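Local coordinates for hypothetical protein (Staphylococcus aureus subsp. aureus, PDB 2IL5) that is of unknown function but belongs to the Activator of Hsp90 ATPase homolog 1-like family and probably encloses a pocket between its curved sheet and long helix, at residues His13-Ile18 against Tyr123-Val128; Phe24-Val29 against Gly116-Leu121; Gln41-Ser46 against Tyr63-Gln68. All blocks are in the same frame, centred on the assembly; numbering follows the deposited sequence.

Contact 1: residues His13-Ile18 against Tyr123-Val128; sequences HVEVEI and YYRSLV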
loop_
_atom_site.group_PDB
_atom_site.type_symbol
_atom_site.label_atom_id
_atom_site.label_comp_id
_atom_site.label_asym_id
_atom_site.label_seq_id
_atom_site.Cartn_x
_atom_site.Cartn_y
_atom_site.Cartn_z
ATOM N N HIS A 13 7.841 -2.872 15.401
ATOM C CA HIS A 13 7.048 -2.423 14.288
ATOM C C HIS A 13 7.173 -0.923 14.099
ATOM O O HIS A 13 7.255 -0.185 15.058
ATOM C CB HIS A 13 5.572 -2.745 14.537
ATOM C CG HIS A 13 5.262 -4.217 14.570
ATOM N ND1 HIS A 13 5.118 -4.978 13.426
ATOM C CD2 HIS A 13 5.006 -5.050 15.605
ATOM C CE1 HIS A 13 4.828 -6.223 13.760
ATOM N NE2 HIS A 13 4.747 -6.292 15.075
ATOM N N VAL A 14 7.189 -0.465 12.856
ATOM C CA VAL A 14 6.753 0.888 12.627
ATOM C C VAL A 14 5.314 0.872 12.085
ATOM O O VAL A 14 4.908 -0.057 11.374
ATOM C CB VAL A 14 7.733 1.764 11.798
ATOM C CG1 VAL A 14 9.163 1.673 12.377
ATOM C CG2 VAL A 14 7.723 1.398 10.389
ATOM N N GLU A 15 4.585 1.931 12.438
ATOM C CA GLU A 15 3.248 2.134 12.019
ATOM C C GLU A 15 3.085 3.455 11.301
ATOM O O GLU A 15 3.514 4.496 11.788
ATOM C CB GLU A 15 2.305 2.029 13.231
ATOM C CG GLU A 15 2.370 0.649 13.836
ATOM C CD GLU A 15 1.589 0.507 15.099
ATOM O OE1 GLU A 15 1.999 1.067 16.125
ATOM O OE2 GLU A 15 0.552 -0.189 15.085
ATOM N N VAL A 16 2.414 3.396 10.158
ATOM C CA VAL A 16 2.133 4.561 9.356
ATOM C C VAL A 16 0.620 4.783 9.342
ATOM O O VAL A 16 -0.149 3.869 9.109
ATOM C CB VAL A 16 2.800 4.427 7.924
ATOM C CG1 VAL A 16 2.295 5.474 6.962
ATOM C CG2 VAL A 16 4.364 4.509 8.049
ATOM N N GLU A 17 0.207 6.013 9.631
ATOM C CA GLU A 17 -1.198 6.356 9.662
ATOM C C GLU A 17 -1.375 7.530 8.751
ATOM O O GLU A 17 -0.776 8.574 8.965
ATOM C CB GLU A 17 -1.646 6.698 11.082
ATOM C CG GLU A 17 -1.682 5.471 12.010
ATOM C CD GLU A 17 -2.073 5.840 13.410
ATOM O OE1 GLU A 17 -1.264 6.517 14.082
ATOM O OE2 GLU A 17 -3.186 5.465 13.840
ATOM N N ILE A 18 -2.185 7.345 7.719
ATOM C CA ILE A 18 -2.434 8.410 6.742
ATOM C C ILE A 18 -3.934 8.647 6.539
ATOM O O ILE A 18 -4.694 7.707 6.339
ATOM C CB ILE A 18 -1.713 8.154 5.366
ATOM C CG1 ILE A 18 -0.178 8.157 5.546
ATOM C CG2 ILE A 18 -2.173 9.201 4.329
ATOM C CD1 ILE A 18 0.634 7.868 4.289
ATOM N N TYR A 123 -3.844 2.579 7.394
ATOM C CA TYR A 123 -2.929 2.127 8.444
ATOM C C TYR A 123 -1.951 1.106 7.872
ATOM O O TYR A 123 -2.371 0.236 7.150
ATOM C CB TYR A 123 -3.733 1.472 9.578
ATOM C CG TYR A 123 -2.875 0.694 10.556
ATOM C CD1 TYR A 123 -2.200 1.336 11.581
ATOM C CD2 TYR A 123 -2.742 -0.699 10.454
ATOM C CE1 TYR A 123 -1.416 0.607 12.530
ATOM C CE2 TYR A 123 -1.990 -1.422 11.378
ATOM C CZ TYR A 123 -1.320 -0.750 12.426
ATOM O OH TYR A 123 -0.527 -1.447 13.322
ATOM N N TYR A 124 -0.674 1.199 8.214
ATOM C CA TYR A 124 0.322 0.256 7.769
ATOM C C TYR A 124 1.238 -0.119 8.920
ATOM O O TYR A 124 1.670 0.760 9.682
ATOM C CB TYR A 124 1.125 0.889 6.652
ATOM C CG TYR A 124 2.436 0.233 6.217
ATOM C CD1 TYR A 124 2.457 -0.809 5.280
ATOM C CD2 TYR A 124 3.671 0.720 6.697
ATOM C CE1 TYR A 124 3.672 -1.360 4.816
ATOM C CE2 TYR A 124 4.894 0.159 6.281
ATOM C CZ TYR A 124 4.894 -0.856 5.335
ATOM O OH TYR A 124 6.118 -1.384 4.944
ATOM N N ARG A 125 1.541 -1.415 9.018
ATOM C CA ARG A 125 2.453 -1.943 10.036
ATOM C C ARG A 125 3.577 -2.760 9.383
ATOM O O ARG A 125 3.316 -3.626 8.550
ATOM C CB ARG A 125 1.706 -2.787 11.034
ATOM C CG ARG A 125 2.536 -3.024 12.260
ATOM C CD ARG A 125 1.869 -3.847 13.320
ATOM N NE ARG A 125 1.280 -5.109 12.906
ATOM C CZ ARG A 125 -0.041 -5.326 12.772
ATOM N NH1 ARG A 125 -0.939 -4.348 12.911
ATOM N NH2 ARG A 125 -0.476 -6.520 12.448
ATOM N N SER A 126 4.817 -2.460 9.744
ATOM C CA SER A 126 5.959 -3.189 9.205
ATOM C C SER A 126 7.015 -3.451 10.261
ATOM O O SER A 126 7.344 -2.561 11.017
ATOM C CB SER A 126 6.626 -2.395 8.078
ATOM O OG SER A 126 7.685 -3.167 7.529
ATOM N N LEU A 127 7.547 -4.660 10.292
ATOM C CA LEU A 127 8.562 -5.050 11.280
ATOM C C LEU A 127 9.907 -4.580 10.850
ATOM O O LEU A 127 10.307 -4.881 9.731
ATOM C CB LEU A 127 8.647 -6.574 11.393
ATOM C CG LEU A 127 7.973 -7.170 12.590
ATOM C CD1 LEU A 127 8.149 -8.650 12.485
ATOM C CD2 LEU A 127 8.623 -6.653 13.886
ATOM N N VAL A 128 10.601 -3.822 11.689
ATOM C CA VAL A 128 11.977 -3.418 11.327
ATOM C C VAL A 128 13.087 -4.266 12.025
ATOM O O VAL A 128 13.078 -4.550 13.206
ATOM C CB VAL A 128 12.182 -1.848 11.122
ATOM C CG1 VAL A 128 11.017 -1.047 11.654
ATOM C CG2 VAL A 128 13.598 -1.301 11.563
#
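Val-14 and Val-16 pair with Ser-126 and Tyr-124 as the hydrogen-bonded positions of an antiparallel ladder between strands 12-22 and 118-128, the first and last strands of the sheet in chain order. Each pair closes a ring of two backbone bonds; Val-14 N reaches Ser-126 O at 2.8 Å.

The face bearing Val-14, Val-16, Tyr-124 and Ser-126 is the tightly packed one and lies against helix 136-166, as expected of the helix-grip fold. Val-14 CG1 meets Val-128 CG1 at 3.4 Å, closer than usual for two methyls, the side chains crossing at about a right angle. CB of Val-16 rests 4.0 Å from Tyr-124 CD2. The Tyr-124 and Ser-126 hydroxyls are buried but satisfied, both by Tyr-146 and the carboxylate of Asp-104.

Solvent borders the other face, where His-13, Glu-15, Glu-17, Tyr-123, Arg-125 and Leu-127 lie. The His-13 imidazole is sandwiched between aliphatic groups: Arg-125 CD sits 3.7 Å from the ring centroid, displaced toward the rim, while Leu-127 CD2 covers the centre of the opposite face at 3.9 Å. With CG anti to its backbone N (chi1 -165°), the Arg-125 chain starts out beside its own carbonyl carbon, then bends at chi3. Its guanidinium stands nearly perpendicular to the imidazole and sends NH1 in its own plane to Tyr-123 OH, 3.0 Å away. That hydroxyl donates in turn to Glu-15 OE2, which lies at the edge of the tyrosine ring; the modelled separation is very short and its exact value doubtful.

The carboxylate and guanidinium do not touch directly; Tyr-123 OH lies between them, accepting from NH1, and if the short bond to OE2 is real it may polarise the phenol.

Contact 2: residues Phe24-Val29 against Gly116-Leu121; sequences FSPELV and GGTQML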
loop_
_atom_site.group_PDB
_atom_site.type_symbol
_atom_site.label_atom_id
_atom_site.label_comp_id
_atom_site.label_asym_id
_atom_site.label_seq_id
_atom_site.Cartn_x
_atom_site.Cartn_y
_atom_site.Cartn_z
ATOM N N PHE A 24 -13.898 12.260 -4.765
ATOM C CA PHE A 24 -14.424 11.019 -5.348
ATOM C C PHE A 24 -15.313 10.249 -4.384
ATOM O O PHE A 24 -15.088 10.320 -3.192
ATOM C CB PHE A 24 -13.264 10.111 -5.725
ATOM C CG PHE A 24 -12.253 10.763 -6.581
ATOM C CD1 PHE A 24 -12.610 11.285 -7.821
ATOM C CD2 PHE A 24 -10.936 10.859 -6.162
ATOM C CE1 PHE A 24 -11.647 11.908 -8.633
ATOM C CE2 PHE A 24 -9.976 11.468 -6.962
ATOM C CZ PHE A 24 -10.328 11.985 -8.195
ATOM N N SER A 25 -16.301 9.518 -4.918
ATOM C CA SER A 25 -17.127 8.573 -4.140
ATOM C C SER A 25 -16.293 7.404 -3.525
ATOM O O SER A 25 -15.263 7.010 -4.103
ATOM C CB SER A 25 -18.265 8.015 -5.003
ATOM O OG SER A 25 -17.775 7.070 -5.938
ATOM N N PRO A 26 -16.716 6.874 -2.346
ATOM C CA PRO A 26 -16.010 5.729 -1.725
ATOM C C PRO A 26 -15.830 4.589 -2.698
ATOM O O PRO A 26 -14.773 3.990 -2.757
ATOM C CB PRO A 26 -16.947 5.316 -0.581
ATOM C CG PRO A 26 -17.561 6.587 -0.168
ATOM C CD PRO A 26 -17.813 7.345 -1.485
ATOM N N GLU A 27 -16.880 4.305 -3.446
ATOM C CA GLU A 27 -16.833 3.379 -4.559
ATOM C C GLU A 27 -15.703 3.589 -5.572
ATOM O O GLU A 27 -15.139 2.613 -6.066
ATOM C CB GLU A 27 -18.153 3.435 -5.316
ATOM C CG GLU A 27 -18.003 3.052 -6.778
ATOM C CD GLU A 27 -19.301 2.752 -7.451
ATOM O OE1 GLU A 27 -20.209 3.615 -7.418
ATOM O OE2 GLU A 27 -19.398 1.658 -8.037
ATOM N N LEU A 28 -15.439 4.845 -5.944
ATOM C CA LEU A 28 -14.347 5.153 -6.893
ATOM C C LEU A 28 -12.968 4.945 -6.267
ATOM O O LEU A 28 -12.077 4.404 -6.914
ATOM C CB LEU A 28 -14.473 6.548 -7.506
ATOM C CG LEU A 28 -15.531 6.711 -8.619
ATOM C CD1 LEU A 28 -15.517 8.133 -9.095
ATOM C CD2 LEU A 28 -15.357 5.748 -9.820
ATOM N N VAL A 29 -12.807 5.363 -5.010
ATOM C CA VAL A 29 -11.572 5.099 -4.275
ATOM C C VAL A 29 -11.359 3.610 -3.963
ATOM O O VAL A 29 -10.243 3.102 -4.106
ATOM C CB VAL A 29 -11.460 5.955 -2.996
ATOM C CG1 VAL A 29 -10.089 5.737 -2.347
ATOM C CG2 VAL A 29 -11.640 7.436 -3.367
ATOM N N GLY A 116 -17.927 15.958 0.359
ATOM C CA GLY A 116 -17.142 15.213 -0.616
ATOM C C GLY A 116 -17.551 13.791 -0.916
ATOM O O GLY A 116 -18.651 13.352 -0.612
ATOM N N GLY A 117 -16.649 13.075 -1.561
ATOM C CA GLY A 117 -16.821 11.651 -1.749
ATOM C C GLY A 117 -16.382 10.882 -0.525
ATOM O O GLY A 117 -17.200 10.358 0.210
ATOM N N THR A 118 -15.079 10.817 -0.302
ATOM C CA THR A 118 -14.539 9.881 0.691
ATOM C C THR A 118 -13.443 10.420 1.584
ATOM O O THR A 118 -12.584 11.194 1.153
ATOM C CB THR A 118 -14.201 8.476 0.072
ATOM O OG1 THR A 118 -13.043 7.841 0.705
ATOM C CG2 THR A 118 -14.004 8.572 -1.360
ATOM N N GLN A 119 -13.541 10.029 2.856
ATOM C CA GLN A 119 -12.412 10.008 3.776
ATOM C C GLN A 119 -11.710 8.652 3.745
ATOM O O GLN A 119 -12.312 7.609 4.002
ATOM C CB GLN A 119 -12.883 10.276 5.197
ATOM C CG GLN A 119 -11.774 10.364 6.204
ATOM C CD GLN A 119 -12.296 10.519 7.609
ATOM O OE1 GLN A 119 -13.386 10.048 7.930
ATOM N NE2 GLN A 119 -11.518 11.171 8.466
HETATM N N MSE A 120 -10.418 8.669 3.447
HETATM C CA MSE A 120 -9.663 7.447 3.387
HETATM C C MSE A 120 -8.680 7.433 4.525
HETATM O O MSE A 120 -7.821 8.308 4.624
HETATM C CB MSE A 120 -8.956 7.304 2.051
HETATM C CG MSE A 120 -8.214 5.978 1.888
HETATM SE SE MSE A 120 -7.104 5.910 0.274
HETATM C CE MSE A 120 -5.519 6.832 0.855
ATOM N N LEU A 121 -8.840 6.413 5.379
ATOM C CA LEU A 121 -7.995 6.178 6.532
ATOM C C LEU A 121 -7.119 4.910 6.334
ATOM O O LEU A 121 -7.597 3.755 6.284
ATOM C CB LEU A 121 -8.821 6.134 7.813
ATOM C CG LEU A 121 -9.716 7.365 8.067
ATOM C CD1 LEU A 121 -10.767 7.087 9.141
ATOM C CD2 LEU A 121 -8.854 8.581 8.431
#
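Val-29 turns CG1 anti to its backbone N (chi1 -174°), and Met-120, a selenomethionine, likewise carries CG anti to N (chi1 -176°); the two side chains cross obliquely, with Val-29 CG1 4.0 Å from Met-120 SE. The other valine branch, CG2, lies beside the backbone N and faces Thr-118 CG2. That methyl pair is modelled tighter than usual, and because the same threonine methyl also crowds the Phe-24 carbonyl, its exact position is doubtful. Pro-26 slides past Thr-118 in the opposite direction, placing its CG 3.9 Å from Thr-118 CB and its CD 3.5 Å from Gly-117 O.

The junction joins the start of helix 26-32 to the beginning of strand 118-128, where Gly-117 and Thr-118 together face Tyr-22 of strand 12-22 in a classic beta bulge. The backbone turn before the helix passes close to this bulge, the CA atoms of Ser-25 and Gly-117 being 3.9 Å apart. Ser-25 is the N-cap: its OG accepts from Leu-28 N at 3.2 Å and so satisfies one amide of the first helical turn.

Farther along the strand, Phe-158 and Met-161 of helix 136-166 also pack on Met-120, and Val-29 touches Phe-110 as well as Tyr-22. The Phe-24 ring leads away from the strand, toward Tyr-162 and Ile-165.

Contact 3: residues Gln41-Ser46 against Tyr63-Gln68; sequences QWFMTS and YRIVDQ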
loop_
_atom_site.group_PDB
_atom_site.type_symbol
_atom_site.label_atom_id
_atom_site.label_comp_id
_atom_site.label_asym_id
_atom_site.label_seq_id
_atom_site.Cartn_x
_atom_site.Cartn_y
_atom_site.Cartn_z
ATOM N N GLN A 41 -1.458 0.748 -12.212
ATOM C CA GLN A 41 -1.082 2.111 -12.470
ATOM C C GLN A 41 -0.523 2.838 -11.260
ATOM O O GLN A 41 0.074 3.908 -11.434
ATOM C CB GLN A 41 -2.270 2.902 -13.043
ATOM C CG GLN A 41 -2.862 2.314 -14.318
ATOM C CD GLN A 41 -3.998 3.152 -14.906
ATOM O OE1 GLN A 41 -3.816 4.324 -15.244
ATOM N NE2 GLN A 41 -5.173 2.542 -15.046
ATOM N N TRP A 42 -0.655 2.275 -10.055
ATOM C CA TRP A 42 -0.268 3.041 -8.859
ATOM C C TRP A 42 0.269 2.259 -7.684
ATOM O O TRP A 42 1.017 2.805 -6.899
ATOM C CB TRP A 42 -1.425 3.925 -8.360
ATOM C CG TRP A 42 -2.526 3.177 -7.654
ATOM C CD1 TRP A 42 -3.645 2.637 -8.232
ATOM C CD2 TRP A 42 -2.646 2.931 -6.234
ATOM N NE1 TRP A 42 -4.440 2.043 -7.257
ATOM C CE2 TRP A 42 -3.855 2.218 -6.029
ATOM C CE3 TRP A 42 -1.844 3.232 -5.111
ATOM C CZ2 TRP A 42 -4.278 1.795 -4.744
ATOM C CZ3 TRP A 42 -2.273 2.824 -3.844
ATOM C CH2 TRP A 42 -3.488 2.117 -3.677
ATOM N N PHE A 43 -0.144 1.014 -7.523
ATOM C CA PHE A 43 0.182 0.279 -6.301
ATOM C C PHE A 43 1.501 -0.455 -6.440
ATOM O O PHE A 43 1.535 -1.538 -7.013
ATOM C CB PHE A 43 -0.935 -0.709 -5.958
ATOM C CG PHE A 43 -0.800 -1.307 -4.607
ATOM C CD1 PHE A 43 -0.253 -2.581 -4.444
ATOM C CD2 PHE A 43 -1.193 -0.594 -3.480
ATOM C CE1 PHE A 43 -0.102 -3.137 -3.166
ATOM C CE2 PHE A 43 -1.040 -1.144 -2.200
ATOM C CZ PHE A 43 -0.496 -2.424 -2.061
HETATM N N MSE A 44 2.567 0.162 -5.920
HETATM C CA MSE A 44 3.968 -0.316 -6.015
HETATM C C MSE A 44 4.460 -0.475 -7.443
HETATM O O MSE A 44 5.451 -1.137 -7.706
HETATM C CB MSE A 44 4.161 -1.637 -5.262
HETATM C CG MSE A 44 3.434 -1.731 -3.948
HETATM SE SE MSE A 44 4.505 -1.104 -2.481
HETATM C CE MSE A 44 6.112 -2.219 -2.633
ATOM N N THR A 45 3.743 0.136 -8.369
ATOM C CA THR A 45 4.096 0.039 -9.753
ATOM C C THR A 45 3.490 1.216 -10.535
ATOM O O THR A 45 2.898 2.119 -9.930
ATOM C CB THR A 45 3.661 -1.339 -10.263
ATOM O OG1 THR A 45 4.277 -1.613 -11.526
ATOM C CG2 THR A 45 2.139 -1.448 -10.317
ATOM N N SER A 46 3.669 1.240 -11.854
ATOM C CA SER A 46 2.977 2.231 -12.701
ATOM C C SER A 46 2.749 1.656 -14.087
ATOM O O SER A 46 3.298 0.583 -14.409
ATOM C CB SER A 46 3.740 3.566 -12.771
ATOM O OG SER A 46 4.959 3.387 -13.453
ATOM N N TYR A 63 -2.146 -11.629 -4.784
ATOM C CA TYR A 63 -1.756 -10.726 -5.837
ATOM C C TYR A 63 -0.242 -10.786 -6.010
ATOM O O TYR A 63 0.503 -11.055 -5.049
ATOM C CB TYR A 63 -2.264 -9.285 -5.619
ATOM C CG TYR A 63 -1.540 -8.571 -4.508
ATOM C CD1 TYR A 63 -2.001 -8.634 -3.187
ATOM C CD2 TYR A 63 -0.359 -7.870 -4.770
ATOM C CE1 TYR A 63 -1.307 -7.995 -2.163
ATOM C CE2 TYR A 63 0.347 -7.245 -3.772
ATOM C CZ TYR A 63 -0.125 -7.292 -2.465
ATOM O OH TYR A 63 0.602 -6.659 -1.476
ATOM N N ARG A 64 0.197 -10.568 -7.257
ATOM C CA ARG A 64 1.615 -10.559 -7.583
ATOM C C ARG A 64 1.977 -9.448 -8.586
ATOM O O ARG A 64 1.526 -9.460 -9.734
ATOM C CB ARG A 64 2.037 -11.923 -8.106
ATOM C CG ARG A 64 3.499 -12.024 -8.311
ATOM C CD ARG A 64 3.864 -13.349 -8.944
ATOM N NE ARG A 64 5.320 -13.531 -8.955
ATOM C CZ ARG A 64 6.061 -13.388 -10.041
ATOM N NH1 ARG A 64 7.374 -13.553 -9.989
ATOM N NH2 ARG A 64 5.478 -13.079 -11.189
ATOM N N ILE A 65 2.779 -8.488 -8.131
ATOM C CA ILE A 65 3.202 -7.349 -8.948
ATOM C C ILE A 65 4.712 -7.431 -9.178
ATOM O O ILE A 65 5.497 -7.569 -8.221
ATOM C CB ILE A 65 2.847 -6.009 -8.271
ATOM C CG1 ILE A 65 1.328 -5.909 -8.070
ATOM C CG2 ILE A 65 3.445 -4.841 -9.066
ATOM C CD1 ILE A 65 0.834 -4.730 -7.246
ATOM N N VAL A 66 5.095 -7.386 -10.461
ATOM C CA VAL A 66 6.498 -7.319 -10.892
ATOM C C VAL A 66 6.748 -5.944 -11.548
ATOM O O VAL A 66 6.115 -5.583 -12.531
ATOM C CB VAL A 66 6.816 -8.467 -11.860
ATOM C CG1 VAL A 66 8.270 -8.497 -12.200
ATOM C CG2 VAL A 66 6.378 -9.808 -11.258
ATOM N N ASP A 67 7.638 -5.163 -10.956
ATOM C CA ASP A 67 7.864 -3.786 -11.351
ATOM C C ASP A 67 9.305 -3.637 -11.819
ATOM O O ASP A 67 10.246 -4.036 -11.104
ATOM C CB ASP A 67 7.590 -2.824 -10.184
ATOM C CG ASP A 67 7.557 -1.363 -10.628
ATOM O OD1 ASP A 67 6.744 -1.009 -11.514
ATOM O OD2 ASP A 67 8.342 -0.560 -10.096
ATOM N N GLN A 68 9.452 -3.071 -13.025
ATOM C CA GLN A 68 10.736 -2.755 -13.638
ATOM C C GLN A 68 11.478 -1.593 -12.963
ATOM O O GLN A 68 11.004 -0.465 -12.930
ATOM C CB GLN A 68 10.529 -2.449 -15.125
ATOM C CG GLN A 68 11.814 -2.382 -15.963
ATOM C CD GLN A 68 12.530 -3.702 -16.018
ATOM O OE1 GLN A 68 13.563 -3.890 -15.370
ATOM N NE2 GLN A 68 11.976 -4.635 -16.775
#
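Thr-45 and Asp-67 join the loop after helix 36-39 to strand 62-68, near one end of the antiparallel sheet that, in this helix-grip fold of the Bet v 1-like clan, curves around helix 136-166.

The threonine can be followed outward from its CB, which points at the strand and stands 3.7 Å from Ile-65 CG2. Its methyl, CG2, meets the same isoleucine branch at 3.8 Å. The hydroxyl takes the other direction: OG1 is anti to the backbone N (chi1 -166°) and donates to Asp-67 OD1 at 2.5 Å, approaching from above the carboxylate plane, 38° out of it. Neither oxygen depends on this bond alone, for Asn-50 ND2 also bonds to Thr-45 OG1 and Thr-49 OG1 to Asp-67 OD1. This small buried network would fix the rotation of both side chains and probably favours a charged carboxylate.

Toward the Tyr-63 end of the strand the contact turns apolar. Ile-65 divides its branches between two residues of the loop, giving CG2 to Thr-45 and sending CD1 to the edge of the Phe-43 ring, 3.7 Å from CD1 of that phenylalanine. The two side chains cross at about a right angle. Met-44, a selenomethionine, lays its CG over one face of the same ring, offset toward the rim, while Met-92 and Ile-94 of strand 89-94 add to the packing around it.

Tyr-63 also crosses Phe-43 at about a right angle. Its hydroxyl is held by Thr-93 O, and its side chain is about 6 Å from a bound sodium ion. Tyr-63 OH lies in the plane of the Phe-43 ring, at its edge, 4.0 Å from CE1.

In the fold
The three contacts all reach one antiparallel sheet and lie 20 to 22 Å apart, centre to centre. Contacts 1 and 2 share strand 118-128, and their first segments follow each other in the chain, strand 12-22 leading into helix 26-32. Contact 3 lies across the centre of the chain from contact 1, near the other edge of the sheet; its nearest atoms are about 6 Å from contact 2 and about 7 Å from contact 1. In sequence the pairs enclose one another, 41-46 with 63-68 innermost and 13-18 with 123-128 outermost. Helix 136-166 touches side chains of all three, consistent with a single helix-grip domain.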